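Local coordinates for nitrophorin Cim l NP (Cimex lectularius, PDB 2IMQ), which carries nitric oxide on a heme b group bound through a cysteine and delivers it to the victim during feeding, causing vasodilation, at residues F220-K225 with D231-S236; A180-S185 with M196-L201; E103-T108 with L154-K159; L166-D171 with D211-P216. All coordinates share one frame; numbering follows the deposited sequence. Where two conformers were deposited one is given.

Interaction 1. Residues F220-K225 with D231-S236; sequences FKPTYK and DEYDLS
Tyr233 OH donates a hydrogen bond to the carbonyl oxygen of Pro222, 2.7 Å from OH to O, with the hydroxyl in the carbonyl plane and on a lone pair (C=O...O angle 130°). A second hydrogen bond joins the backbones: Asp234 N reaches Lys225 O at 2.7 Å, bent to 138° at the hydrogen. The same Lys225 oxygen takes a CA-H...O contact from Tyr233. A water bridges Lys225 N, from which it accepts, and Asp234 O.

Both segments belong to the long loop between helix 201-206 and strand 243-248 of this DNase I-like fold, at the protein surface; the peptide bond before Lys225 is cis.

Charged groups meet beyond the backbone bond. With CG anti to the backbone N (chi1 179°) and the chain extended beyond it, Lys225 runs alongside Asp234, and its NZ donates to Ser236 OG at 3.2 Å while making a long salt bridge to Asp234 OD2 at 3.6 Å. Ser236 OG and N both donate to Asp234 OD1 from one face of the carboxylate, the N-H closing an Asx turn.

Apolar contact is slight: the Pro222 ring crosses Tyr233 at about a right angle, CB lying 4.1 Å from Tyr233 CE2.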
loop_
_atom_site.group_PDB
_atom_site.type_symbol
_atom_site.label_atom_id
_atom_site.label_comp_id
_atom_site.label_asym_id
_atom_site.label_seq_id
_atom_site.Cartn_x
_atom_site.Cartn_y
_atom_site.Cartn_z
ATOM N N PHE A 220 -6.690 3.443 -14.204
ATOM C CA PHE A 220 -5.479 3.022 -14.811
ATOM C C PHE A 220 -5.566 1.544 -15.144
ATOM O O PHE A 220 -6.273 0.748 -14.526
ATOM C CB PHE A 220 -4.280 3.328 -13.912
ATOM C CG PHE A 220 -4.404 2.857 -12.468
ATOM C CD1 PHE A 220 -3.858 1.663 -12.058
ATOM C CD2 PHE A 220 -5.012 3.656 -11.527
ATOM C CE1 PHE A 220 -3.951 1.265 -10.734
ATOM C CE2 PHE A 220 -5.117 3.264 -10.233
ATOM C CZ PHE A 220 -4.557 2.056 -9.840
ATOM N N LYS A 221 -4.746 1.169 -16.116
ATOM C CA LYS A 221 -4.658 -0.175 -16.586
ATOM C C LYS A 221 -3.986 -1.065 -15.540
ATOM O O LYS A 221 -3.336 -0.566 -14.629
ATOM C CB LYS A 221 -3.913 -0.275 -17.903
ATOM C CG LYS A 221 -4.683 0.447 -18.965
ATOM C CD LYS A 221 -3.907 0.519 -20.230
ATOM C CE LYS A 221 -4.678 1.331 -21.264
ATOM N NZ LYS A 221 -6.083 0.941 -21.467
ATOM N N PRO A 222 -4.236 -2.365 -15.614
ATOM C CA PRO A 222 -3.610 -3.277 -14.687
ATOM C C PRO A 222 -2.139 -2.997 -14.519
ATOM O O PRO A 222 -1.440 -2.699 -15.490
ATOM C CB PRO A 222 -3.866 -4.626 -15.325
ATOM C CG PRO A 222 -5.226 -4.417 -15.962
ATOM C CD PRO A 222 -5.139 -3.053 -16.541
ATOM N N THR A 223 -1.638 -3.213 -13.311
ATOM C CA THR A 223 -0.256 -2.886 -12.970
ATOM C C THR A 223 0.688 -4.104 -13.014
ATOM O O THR A 223 1.876 -3.991 -12.701
ATOM C CB THR A 223 -0.206 -2.276 -11.583
ATOM O OG1 THR A 223 -0.764 -3.197 -10.617
ATOM C CG2 THR A 223 -0.960 -0.962 -11.539
ATOM N N TYR A 224 0.196 -5.229 -13.478
ATOM C CA TYR A 224 0.874 -6.471 -13.533
ATOM C C TYR A 224 0.218 -7.307 -14.637
ATOM O O TYR A 224 -0.963 -7.126 -14.903
ATOM C CB TYR A 224 0.753 -7.173 -12.176
ATOM C CG TYR A 224 1.152 -8.566 -12.032
ATOM C CD1 TYR A 224 2.455 -8.925 -11.725
ATOM C CD2 TYR A 224 0.216 -9.574 -12.197
ATOM C CE1 TYR A 224 2.812 -10.251 -11.539
ATOM C CE2 TYR A 224 0.540 -10.890 -11.944
ATOM C CZ TYR A 224 1.854 -11.232 -11.658
ATOM O OH TYR A 224 2.249 -12.542 -11.481
ATOM N N LYS A 225 0.920 -8.190 -15.297
ATOM C CA LYS A 225 2.343 -8.434 -15.208
ATOM C C LYS A 225 3.005 -7.903 -16.453
ATOM O O LYS A 225 2.591 -8.266 -17.556
ATOM C CB LYS A 225 2.560 -9.942 -15.111
ATOM C CG LYS A 225 4.008 -10.435 -15.023
ATOM C CD LYS A 225 3.989 -11.943 -15.022
ATOM C CE LYS A 225 5.331 -12.582 -14.945
ATOM N NZ LYS A 225 5.224 -14.103 -15.036
ATOM N N ASP A 231 6.272 -1.505 -21.484
ATOM C CA ASP A 231 4.862 -1.341 -21.171
ATOM C C ASP A 231 4.040 -2.463 -21.765
ATOM O O ASP A 231 2.829 -2.332 -21.933
ATOM C CB ASP A 231 4.349 -0.000 -21.669
ATOM C CG ASP A 231 5.120 1.136 -21.094
ATOM O OD1 ASP A 231 5.319 1.123 -19.860
ATOM O OD2 ASP A 231 5.579 2.062 -21.789
ATOM N N GLU A 232 4.711 -3.567 -22.040
ATOM C CA GLU A 232 4.075 -4.713 -22.675
ATOM C C GLU A 232 3.713 -5.738 -21.608
ATOM O O GLU A 232 4.546 -6.167 -20.796
ATOM C CB GLU A 232 4.974 -5.322 -23.740
ATOM C CG GLU A 232 5.259 -4.384 -24.909
ATOM C CD GLU A 232 6.325 -4.891 -25.829
ATOM O OE1 GLU A 232 6.501 -6.138 -25.920
ATOM O OE2 GLU A 232 6.991 -4.032 -26.451
ATOM N N TYR A 233 2.469 -6.139 -21.618
ATOM C CA TYR A 233 2.071 -7.217 -20.698
ATOM C C TYR A 233 2.718 -8.511 -21.070
ATOM O O TYR A 233 2.757 -8.891 -22.242
ATOM C CB TYR A 233 0.570 -7.403 -20.603
ATOM C CG TYR A 233 -0.107 -6.255 -19.915
ATOM C CD1 TYR A 233 -0.681 -5.251 -20.638
ATOM C CD2 TYR A 233 -0.167 -6.180 -18.531
ATOM C CE1 TYR A 233 -1.273 -4.192 -20.036
ATOM C CE2 TYR A 233 -0.743 -5.142 -17.923
ATOM C CZ TYR A 233 -1.302 -4.133 -18.651
ATOM O OH TYR A 233 -1.908 -3.039 -18.111
ATOM N N ASP A 234 3.255 -9.152 -20.065
ATOM C CA ASP A 234 3.575 -10.549 -20.101
ATOM C C ASP A 234 2.294 -11.342 -19.834
ATOM O O ASP A 234 1.810 -11.422 -18.679
ATOM C CB ASP A 234 4.639 -10.831 -19.066
ATOM C CG ASP A 234 5.000 -12.290 -18.996
ATOM O OD1 ASP A 234 4.316 -13.108 -19.604
ATOM O OD2 ASP A 234 5.948 -12.725 -18.295
ATOM N N LEU A 235 1.739 -11.932 -20.890
ATOM C CA LEU A 235 0.444 -12.547 -20.821
ATOM C C LEU A 235 0.433 -13.982 -20.340
ATOM O O LEU A 235 -0.598 -14.623 -20.365
ATOM C CB LEU A 235 -0.329 -12.363 -22.124
ATOM C CG LEU A 235 -0.540 -10.876 -22.458
ATOM C CD1 LEU A 235 -0.879 -10.710 -23.910
ATOM C CD2 LEU A 235 -1.553 -10.222 -21.514
ATOM N N SER A 236 1.571 -14.427 -19.777
ATOM C CA SER A 236 1.626 -15.606 -18.906
ATOM C C SER A 236 0.759 -15.501 -17.646
ATOM O O SER A 236 0.389 -16.496 -17.052
ATOM C CB SER A 236 3.051 -15.944 -18.464
ATOM O OG SER A 236 3.629 -14.958 -17.644
HETATM O O HOH W 1 -0.153 -9.742 -17.549
#

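Interaction 2. Residues A180-S185 with M196-L201; sequences ATHAKS and MAFDQL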
loop_
_atom_site.group_PDB
_atom_site.type_symbol
_atom_site.label_atom_id
_atom_site.label_comp_id
_atom_site.label_asym_id
_atom_site.label_seq_id
_atom_site.Cartn_x
_atom_site.Cartn_y
_atom_site.Cartn_z
ATOM N N ALA A 180 -6.626 -14.476 -19.986
ATOM C CA ALA A 180 -5.737 -13.425 -20.433
ATOM C C ALA A 180 -6.216 -12.773 -21.713
ATOM O O ALA A 180 -6.001 -11.597 -21.945
ATOM C CB ALA A 180 -4.336 -13.891 -20.586
ATOM N N THR A 181 -6.806 -13.543 -22.599
ATOM C CA THR A 181 -7.243 -12.973 -23.903
ATOM C C THR A 181 -8.326 -11.936 -23.693
ATOM O O THR A 181 -8.233 -10.807 -24.205
ATOM C CB THR A 181 -7.862 -14.043 -24.794
ATOM O OG1 THR A 181 -7.136 -15.261 -24.668
ATOM C CG2 THR A 181 -7.774 -13.604 -26.269
ATOM N N HIS A 182 -9.318 -12.262 -22.883
ATOM C CA HIS A 182 -10.397 -11.347 -22.610
ATOM C C HIS A 182 -9.894 -10.131 -21.855
ATOM O O HIS A 182 -10.252 -9.009 -22.151
ATOM C CB HIS A 182 -11.497 -12.073 -21.886
ATOM C CG HIS A 182 -12.719 -11.264 -21.672
ATOM N ND1 HIS A 182 -13.416 -10.673 -22.709
ATOM C CD2 HIS A 182 -13.393 -10.964 -20.548
ATOM C CE1 HIS A 182 -14.469 -10.042 -22.211
ATOM N NE2 HIS A 182 -14.465 -10.184 -20.893
ATOM N N ALA A 183 -9.075 -10.361 -20.834
ATOM C CA ALA A 183 -8.538 -9.268 -20.067
ATOM C C ALA A 183 -7.741 -8.299 -20.948
ATOM O O ALA A 183 -7.932 -7.073 -20.869
ATOM C CB ALA A 183 -7.614 -9.823 -18.962
ATOM N N LYS A 184 -6.885 -8.845 -21.794
ATOM C CA LYS A 184 -6.092 -7.983 -22.661
ATOM C C LYS A 184 -6.960 -7.203 -23.653
ATOM O O LYS A 184 -6.718 -6.022 -23.923
ATOM C CB LYS A 184 -5.001 -8.742 -23.350
ATOM C CG LYS A 184 -4.090 -7.854 -24.226
ATOM C CD LYS A 184 -3.352 -6.796 -23.416
ATOM C CE LYS A 184 -2.126 -6.242 -24.144
ATOM N NZ LYS A 184 -2.458 -5.900 -25.514
ATOM N N SER A 185 -8.004 -7.843 -24.162
ATOM C CA SER A 185 -8.927 -7.119 -25.024
ATOM C C SER A 185 -9.581 -5.956 -24.300
ATOM O O SER A 185 -9.689 -4.883 -24.866
ATOM C CB SER A 185 -9.998 -8.054 -25.551
ATOM O OG SER A 185 -10.882 -7.375 -26.420
ATOM N N MET A 196 -12.584 -4.633 -14.279
ATOM C CA MET A 196 -12.755 -4.600 -12.833
ATOM C C MET A 196 -13.916 -5.444 -12.370
ATOM O O MET A 196 -13.961 -5.886 -11.226
ATOM C CB MET A 196 -12.899 -3.154 -12.328
ATOM C CG MET A 196 -12.581 -2.951 -10.857
ATOM S SD MET A 196 -10.802 -3.351 -10.607
ATOM C CE MET A 196 -9.911 -1.923 -10.809
ATOM N N ALA A 197 -14.874 -5.728 -13.243
ATOM C CA ALA A 197 -15.966 -6.643 -12.910
ATOM C C ALA A 197 -15.457 -8.052 -12.533
ATOM O O ALA A 197 -16.091 -8.731 -11.773
ATOM C CB ALA A 197 -16.983 -6.708 -13.995
ATOM N N PHE A 198 -14.279 -8.430 -13.013
ATOM C CA PHE A 198 -13.655 -9.749 -12.769
ATOM C C PHE A 198 -12.643 -9.698 -11.625
ATOM O O PHE A 198 -12.118 -10.734 -11.237
ATOM C CB PHE A 198 -12.990 -10.248 -14.043
ATOM C CG PHE A 198 -13.944 -10.386 -15.158
ATOM C CD1 PHE A 198 -14.008 -9.443 -16.162
ATOM C CD2 PHE A 198 -14.809 -11.462 -15.212
ATOM C CE1 PHE A 198 -14.919 -9.559 -17.175
ATOM C CE2 PHE A 198 -15.710 -11.567 -16.278
ATOM C CZ PHE A 198 -15.758 -10.618 -17.217
ATOM N N ASP A 199 -12.352 -8.518 -11.091
ATOM C CA ASP A 199 -11.431 -8.385 -10.018
ATOM C C ASP A 199 -12.004 -9.027 -8.750
ATOM O O ASP A 199 -13.184 -8.969 -8.466
ATOM C CB ASP A 199 -11.116 -6.887 -9.793
ATOM C CG ASP A 199 -10.234 -6.687 -8.606
ATOM O OD1 ASP A 199 -8.986 -6.842 -8.721
ATOM O OD2 ASP A 199 -10.724 -6.299 -7.502
ATOM N N GLN A 200 -11.092 -9.613 -7.974
ATOM C CA GLN A 200 -11.500 -10.418 -6.788
ATOM C C GLN A 200 -11.769 -9.620 -5.516
ATOM O O GLN A 200 -12.226 -10.185 -4.555
ATOM C CB GLN A 200 -10.459 -11.497 -6.538
ATOM C CG GLN A 200 -10.422 -12.571 -7.599
ATOM C CD GLN A 200 -9.245 -13.455 -7.546
ATOM O OE1 GLN A 200 -8.141 -13.049 -7.176
ATOM N NE2 GLN A 200 -9.433 -14.677 -8.040
ATOM N N LEU A 201 -11.555 -8.307 -5.494
ATOM C CA LEU A 201 -11.784 -7.585 -4.244
ATOM C C LEU A 201 -13.234 -7.725 -3.835
ATOM O O LEU A 201 -13.541 -7.942 -2.662
ATOM C CB LEU A 201 -11.342 -6.133 -4.358
ATOM C CG LEU A 201 -11.520 -5.332 -3.046
ATOM C CD1 LEU A 201 -10.674 -5.918 -1.946
ATOM C CD2 LEU A 201 -11.129 -3.891 -3.331
#
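The backbone of 180-185 is helical, with Lys184 N bonded to Ala180 O and Ser185 N to Thr181 O, whereas 196-201 opens with a type I beta turn from Met196 to Asp199, closed by Asp199 N to Met196 O at 3.1 Å. The contact thus sets the first part of helix 180-188 against the loop linking helices 192-196 and 201-206, at the surface of the DNase I-like fold and away from the heme.

Two rings make the whole contact. His182 has CG anti to the backbone N (chi1 -174°), which places the imidazole beside the Phe198 ring. NE2 comes within 3.8 Å of Phe198 CE1, and CD2 within 4.0 Å of the same carbon. CE1 lies in the imidazole plane at its edge. The planes stand at 84° with the centroids 5.5 Å apart, and the approach to the phenyl ring is oblique. Just 65 Å² is buried, and no hydrogen bond crosses.

Backbone hydrogen bonds between Phe198 and Glu177 and between Gln200 and Arg175 fasten the loop. Asp199, salt-bridged to Arg244 through OD1, caps helix 201-206 by accepting Leu201 N at OD2, 3.0 Å away, from above the carboxylate plane.

Interaction 3. Residues E103-T108 with L154-K159; sequences ETIIVT and LDYSKK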
loop_
_atom_site.group_PDB
_atom_site.type_symbol
_atom_site.label_atom_id
_atom_site.label_comp_id
_atom_site.label_asym_id
_atom_site.label_seq_id
_atom_site.Cartn_x
_atom_site.Cartn_y
_atom_site.Cartn_z
ATOM N N GLU A 103 2.782 3.120 17.654
ATOM C CA GLU A 103 2.796 1.690 17.919
ATOM C C GLU A 103 2.757 0.937 16.612
ATOM O O GLU A 103 2.035 1.334 15.702
ATOM C CB GLU A 103 1.581 1.304 18.747
ATOM C CG GLU A 103 1.567 1.842 20.175
ATOM C CD GLU A 103 2.798 1.445 20.971
ATOM O OE1 GLU A 103 3.279 2.259 21.806
ATOM O OE2 GLU A 103 3.273 0.318 20.790
ATOM N N THR A 104 3.500 -0.152 16.553
ATOM C CA THR A 104 3.480 -1.058 15.388
ATOM C C THR A 104 3.331 -2.484 15.857
ATOM O O THR A 104 3.904 -2.874 16.895
ATOM C CB THR A 104 4.782 -0.930 14.616
ATOM O OG1 THR A 104 4.816 0.338 13.954
ATOM C CG2 THR A 104 4.867 -1.934 13.471
ATOM N N ILE A 105 2.508 -3.263 15.169
ATOM C CA ILE A 105 2.465 -4.682 15.353
ATOM C C ILE A 105 2.835 -5.386 14.053
ATOM O O ILE A 105 2.654 -4.859 12.949
ATOM C CB ILE A 105 1.043 -5.183 15.821
ATOM C CG1 ILE A 105 -0.004 -4.978 14.731
ATOM C CG2 ILE A 105 0.653 -4.562 17.207
ATOM C CD1 ILE A 105 -1.080 -6.015 14.744
ATOM N N ILE A 106 3.398 -6.557 14.206
ATOM C CA ILE A 106 3.630 -7.448 13.109
ATOM C C ILE A 106 2.805 -8.688 13.397
ATOM O O ILE A 106 2.822 -9.222 14.532
ATOM C CB ILE A 106 5.124 -7.813 13.027
ATOM C CG1 ILE A 106 5.973 -6.593 12.707
ATOM C CG2 ILE A 106 5.353 -8.793 11.951
ATOM C CD1 ILE A 106 7.460 -6.829 12.714
ATOM N N VAL A 107 2.142 -9.190 12.353
ATOM C CA VAL A 107 1.346 -10.405 12.426
ATOM C C VAL A 107 1.953 -11.374 11.428
ATOM O O VAL A 107 2.139 -11.040 10.240
ATOM C CB VAL A 107 -0.142 -10.189 12.079
ATOM C CG1 VAL A 107 -0.836 -11.540 11.934
ATOM C CG2 VAL A 107 -0.823 -9.336 13.143
ATOM N N THR A 108 2.210 -12.596 11.826
ATOM C CA THR A 108 2.649 -13.566 10.853
ATOM C C THR A 108 1.795 -14.794 10.960
ATOM O O THR A 108 1.385 -15.180 12.057
ATOM C CB THR A 108 4.139 -13.844 10.956
ATOM O OG1 THR A 108 4.479 -14.191 12.297
ATOM C CG2 THR A 108 4.939 -12.562 10.692
ATOM N N LEU A 154 -5.089 -7.384 11.556
ATOM C CA LEU A 154 -4.489 -6.255 10.797
ATOM C C LEU A 154 -5.501 -5.147 10.547
ATOM O O LEU A 154 -5.148 -4.079 10.023
ATOM C CB LEU A 154 -3.895 -6.756 9.480
ATOM C CG LEU A 154 -2.797 -7.788 9.587
ATOM C CD1 LEU A 154 -2.512 -8.402 8.214
ATOM C CD2 LEU A 154 -1.533 -7.207 10.145
ATOM N N ASP A 155 -6.748 -5.363 10.975
ATOM C CA ASP A 155 -7.876 -4.511 10.623
ATOM C C ASP A 155 -8.298 -3.743 11.874
ATOM O O ASP A 155 -9.112 -4.231 12.706
ATOM C CB ASP A 155 -9.047 -5.337 10.120
ATOM C CG ASP A 155 -10.147 -4.509 9.575
ATOM O OD1 ASP A 155 -10.259 -3.293 9.930
ATOM O OD2 ASP A 155 -10.986 -5.011 8.799
ATOM N N TYR A 156 -7.793 -2.510 11.990
ATOM C CA TYR A 156 -8.030 -1.672 13.158
ATOM C C TYR A 156 -9.363 -0.947 13.100
ATOM O O TYR A 156 -9.654 -0.074 13.944
ATOM C CB TYR A 156 -6.841 -0.724 13.373
ATOM C CG TYR A 156 -5.687 -1.318 14.128
ATOM C CD1 TYR A 156 -5.281 -2.627 13.978
ATOM C CD2 TYR A 156 -4.955 -0.525 14.972
ATOM C CE1 TYR A 156 -4.228 -3.141 14.720
ATOM C CE2 TYR A 156 -3.909 -1.023 15.700
ATOM C CZ TYR A 156 -3.560 -2.321 15.579
ATOM O OH TYR A 156 -2.514 -2.861 16.276
ATOM N N SER A 157 -10.203 -1.300 12.139
ATOM C CA SER A 157 -11.593 -0.867 12.126
ATOM C C SER A 157 -12.454 -1.861 12.923
ATOM O O SER A 157 -13.594 -1.530 13.264
ATOM C CB SER A 157 -12.162 -0.717 10.718
ATOM O OG SER A 157 -12.487 -1.945 10.127
ATOM N N LYS A 158 -11.919 -3.065 13.182
ATOM C CA LYS A 158 -12.624 -4.158 13.888
ATOM C C LYS A 158 -11.951 -4.280 15.215
ATOM O O LYS A 158 -11.498 -5.359 15.600
ATOM C CB LYS A 158 -12.457 -5.466 13.146
ATOM C CG LYS A 158 -13.271 -5.580 11.966
ATOM C CD LYS A 158 -13.117 -6.955 11.371
ATOM C CE LYS A 158 -14.037 -7.075 10.209
ATOM N NZ LYS A 158 -15.486 -6.815 10.627
ATOM N N LYS A 159 -11.757 -3.142 15.853
ATOM C CA LYS A 159 -11.211 -3.050 17.201
ATOM C C LYS A 159 -12.341 -2.445 18.038
ATOM O O LYS A 159 -13.280 -1.872 17.507
ATOM C CB LYS A 159 -9.976 -2.142 17.249
ATOM C CG LYS A 159 -8.667 -2.849 16.872
ATOM C CD LYS A 159 -7.450 -2.244 17.533
ATOM C CE LYS A 159 -6.982 -3.023 18.779
ATOM N NZ LYS A 159 -6.191 -4.273 18.464
#
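A phenol oxygen set among aliphatic carbons is the odd feature here: Tyr156 OH meets Ile105 CG1 at 3.6 Å, CG2 at 3.7 Å and CD1 at 3.8 Å, without any hydrogen bond across the contact. The two side chains come from opposite directions. Ile105 has CG1 between the backbone N and the carbonyl carbon (chi1 67°), a placement that turns both of its branches to the hydroxyl. Its CD1 also lies near the plane of the tyrosine ring, at the edge, 4.3 Å from CE1, while one face of that ring carries Lys159 CD over its centre.

Two residues along the strand, Leu154 CD2 sits against CG2 (3.7 Å) and CB of Val107. Ile105 and Val107 project from one face of strand 103-108, an outermost strand of the five-stranded sheet, and the loop before strand 165-169 passes over that face. Leu154 also touches Val119, and Tyr156 touches Ser121, both on the adjoining strand 116-124.

The loop is shaped by an Asx turn in which Asp155 OD1 accepts Ser157 N at 3.0 Å and Ser157 OG at 2.6 Å, both from the same face of its carboxylate, and by a type I turn from Asp155 to Lys158. The loop's polar groups bond within the loop and to other parts of the chain, as Asp155 OD2 does to Trp213 NE1. No hydrogen bond joins strand and loop, so their fit rests on apolar shape.

Interaction 4. Residues L166-D171 with D211-P216; sequences LFWIGD and DGWTEP
This is a buried, edge-to-face aromatic contact, made where the loop between helix 201-206 and strand 243-248 passes over the five-stranded sheet of the DNase I-like beta sandwich. Trp168, on strand 165-169, turns the edge of its indole to the face of Trp213: the six-membered rings stand at 84° with centroids 5.4 Å apart. Trp168 CE3 makes the closest ring-to-ring approach, 3.7 Å above the Trp213 plane and offset toward the rim, with CZ2 as its nearest neighbour. CG of Trp168 is anti to the backbone N (chi1 -166°), which swings the indole so that CE3 meets the benzene part of Trp213. The strand's backbone itself sets Trp168 CB, 3.8 Å from Trp213 CZ3.

Leu166, two residues earlier on the same strand, adds its CB at 3.5 Å from Trp213 CH2, approaching the ring obliquely. Trp213 therefore rests across two successive side chains from one face of the strand. It also touches Leu246 and Lys248 of the neighbouring strand 243-248, so the indole spans both strands.

The polar edges of both indoles are used elsewhere: Trp168 NE1 donates to Ser134 OG, and Trp213 NE1 to Asp155 OD2. Dispersion and the ring-edge to pi-face attraction hold the two segments together, while these N-H bonds satisfy the buried nitrogens and probably fix how each indole is rotated.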
loop_
_atom_site.group_PDB
_atom_site.type_symbol
_atom_site.label_atom_id
_atom_site.label_comp_id
_atom_site.label_asym_id
_atom_site.label_seq_id
_atom_site.Cartn_x
_atom_site.Cartn_y
_atom_site.Cartn_z
ATOM N N LEU A 166 -7.826 5.062 8.469
ATOM C CA LEU A 166 -7.179 3.801 8.197
ATOM C C LEU A 166 -6.876 3.642 6.745
ATOM O O LEU A 166 -7.701 3.940 5.879
ATOM C CB LEU A 166 -8.018 2.624 8.640
ATOM C CG LEU A 166 -8.355 2.633 10.144
ATOM C CD1 LEU A 166 -9.675 3.145 10.273
ATOM C CD2 LEU A 166 -8.158 1.269 10.727
ATOM N N PHE A 167 -5.684 3.169 6.484
ATOM C CA PHE A 167 -5.207 2.865 5.111
ATOM C C PHE A 167 -4.590 1.484 5.082
ATOM O O PHE A 167 -3.882 1.103 5.998
ATOM C CB PHE A 167 -4.177 3.930 4.701
ATOM C CG PHE A 167 -4.758 5.327 4.754
ATOM C CD1 PHE A 167 -4.650 6.109 5.899
ATOM C CD2 PHE A 167 -5.476 5.836 3.684
ATOM C CE1 PHE A 167 -5.250 7.367 5.936
ATOM C CE2 PHE A 167 -6.081 7.085 3.732
ATOM C CZ PHE A 167 -5.960 7.838 4.882
ATOM N N TRP A 168 -4.841 0.750 4.017
ATOM C CA TRP A 168 -4.280 -0.563 3.853
ATOM C C TRP A 168 -3.720 -0.539 2.444
ATOM O O TRP A 168 -4.438 -0.329 1.463
ATOM C CB TRP A 168 -5.377 -1.617 3.954
ATOM C CG TRP A 168 -4.927 -3.038 4.122
ATOM C CD1 TRP A 168 -3.934 -3.687 3.498
ATOM C CD2 TRP A 168 -5.470 -3.953 5.044
ATOM N NE1 TRP A 168 -3.831 -4.982 3.947
ATOM C CE2 TRP A 168 -4.781 -5.168 4.907
ATOM C CE3 TRP A 168 -6.530 -3.886 5.974
ATOM C CZ2 TRP A 168 -5.076 -6.258 5.664
ATOM C CZ3 TRP A 168 -6.811 -5.004 6.723
ATOM C CH2 TRP A 168 -6.086 -6.152 6.565
ATOM N N ILE A 169 -2.421 -0.749 2.361
ATOM C CA ILE A 169 -1.651 -0.566 1.112
ATOM C C ILE A 169 -0.728 -1.741 0.880
ATOM O O ILE A 169 -0.077 -2.221 1.802
ATOM C CB ILE A 169 -0.843 0.747 1.131
ATOM C CG1 ILE A 169 0.069 0.846 2.357
ATOM C CG2 ILE A 169 -1.813 1.925 1.051
ATOM C CD1 ILE A 169 0.998 2.101 2.266
ATOM N N GLY A 170 -0.694 -2.202 -0.360
ATOM C CA GLY A 170 0.162 -3.302 -0.734
ATOM C C GLY A 170 -0.550 -4.145 -1.759
ATOM O O GLY A 170 -1.648 -3.832 -2.234
ATOM N N ASP A 171 0.116 -5.229 -2.093
ATOM C CA ASP A 171 -0.435 -6.228 -2.984
ATOM C C ASP A 171 -1.278 -7.164 -2.125
ATOM O O ASP A 171 -0.731 -7.923 -1.291
ATOM C CB ASP A 171 0.655 -6.965 -3.731
ATOM C CG ASP A 171 0.152 -8.070 -4.616
ATOM O OD1 ASP A 171 -1.085 -8.322 -4.610
ATOM O OD2 ASP A 171 1.006 -8.660 -5.316
ATOM N N ASP A 211 -14.109 -5.801 4.935
ATOM C CA ASP A 211 -15.462 -5.341 5.195
ATOM C C ASP A 211 -15.470 -3.845 5.352
ATOM O O ASP A 211 -14.829 -3.364 6.263
ATOM C CB ASP A 211 -16.068 -5.988 6.471
ATOM C CG ASP A 211 -17.547 -5.856 6.529
ATOM O OD1 ASP A 211 -18.211 -6.733 7.097
ATOM O OD2 ASP A 211 -18.167 -4.908 5.989
ATOM N N GLY A 212 -16.192 -3.081 4.494
ATOM C CA GLY A 212 -16.315 -1.644 4.709
ATOM C C GLY A 212 -15.161 -0.778 4.249
ATOM O O GLY A 212 -15.191 0.428 4.452
ATOM N N TRP A 213 -14.148 -1.402 3.666
ATOM C CA TRP A 213 -13.001 -0.695 3.142
ATOM C C TRP A 213 -13.306 -0.268 1.731
ATOM O O TRP A 213 -13.967 -0.991 0.968
ATOM C CB TRP A 213 -11.783 -1.560 3.192
ATOM C CG TRP A 213 -11.215 -1.857 4.556
ATOM C CD1 TRP A 213 -11.639 -2.811 5.430
ATOM C CD2 TRP A 213 -10.115 -1.202 5.172
ATOM N NE1 TRP A 213 -10.896 -2.762 6.576
ATOM C CE2 TRP A 213 -9.933 -1.784 6.430
ATOM C CE3 TRP A 213 -9.245 -0.185 4.765
ATOM C CZ2 TRP A 213 -8.903 -1.420 7.273
ATOM C CZ3 TRP A 213 -8.259 0.229 5.603
ATOM C CH2 TRP A 213 -8.051 -0.398 6.848
ATOM N N THR A 214 -12.827 0.903 1.364
ATOM C CA THR A 214 -13.134 1.439 0.054
ATOM C C THR A 214 -11.871 1.571 -0.714
ATOM O O THR A 214 -10.882 2.026 -0.190
ATOM C CB THR A 214 -13.802 2.799 0.225
ATOM O OG1 THR A 214 -14.966 2.671 1.075
ATOM C CG2 THR A 214 -14.252 3.380 -1.085
ATOM N N GLU A 215 -11.936 1.286 -2.005
ATOM C CA GLU A 215 -10.846 1.600 -2.897
ATOM C C GLU A 215 -11.238 2.839 -3.730
ATOM O O GLU A 215 -12.361 2.955 -4.190
ATOM C CB GLU A 215 -10.600 0.435 -3.854
ATOM C CG GLU A 215 -9.356 0.617 -4.684
ATOM C CD GLU A 215 -8.994 -0.558 -5.553
ATOM O OE1 GLU A 215 -9.871 -1.441 -5.797
ATOM O OE2 GLU A 215 -7.797 -0.640 -5.975
ATOM N N PRO A 216 -10.336 3.787 -3.898
ATOM C CA PRO A 216 -10.650 4.882 -4.823
ATOM C C PRO A 216 -10.950 4.333 -6.214
ATOM O O PRO A 216 -10.539 3.213 -6.561
ATOM C CB PRO A 216 -9.360 5.675 -4.860
ATOM C CG PRO A 216 -8.693 5.380 -3.600
ATOM C CD PRO A 216 -8.952 3.848 -3.400
#

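Overall arrangement
From the N terminus, interaction 3 comes first, closing a loop of 45 residues that brings 154-159 back over edge strand 103-108 of the five-stranded sheet. Interaction 4 follows in series, from strand 165-169 of that sheet to 211-216; the two touch, Leu154 CB packing on Trp168 CH2 at 3.7 Å. Nested inside the loop of interaction 4 is interaction 2, which joins helix 180-188 to the approach to helix 201-206. Interaction 1 opens after 211-216 and closes a short loop within the long connection from helix 201-206 to strand 243-248. It touches interaction 2, where Leu235 and Tyr233 meet helix 180-188, but lies across the chain's centre from interaction 3, about 32 Å between centres. No loops cross.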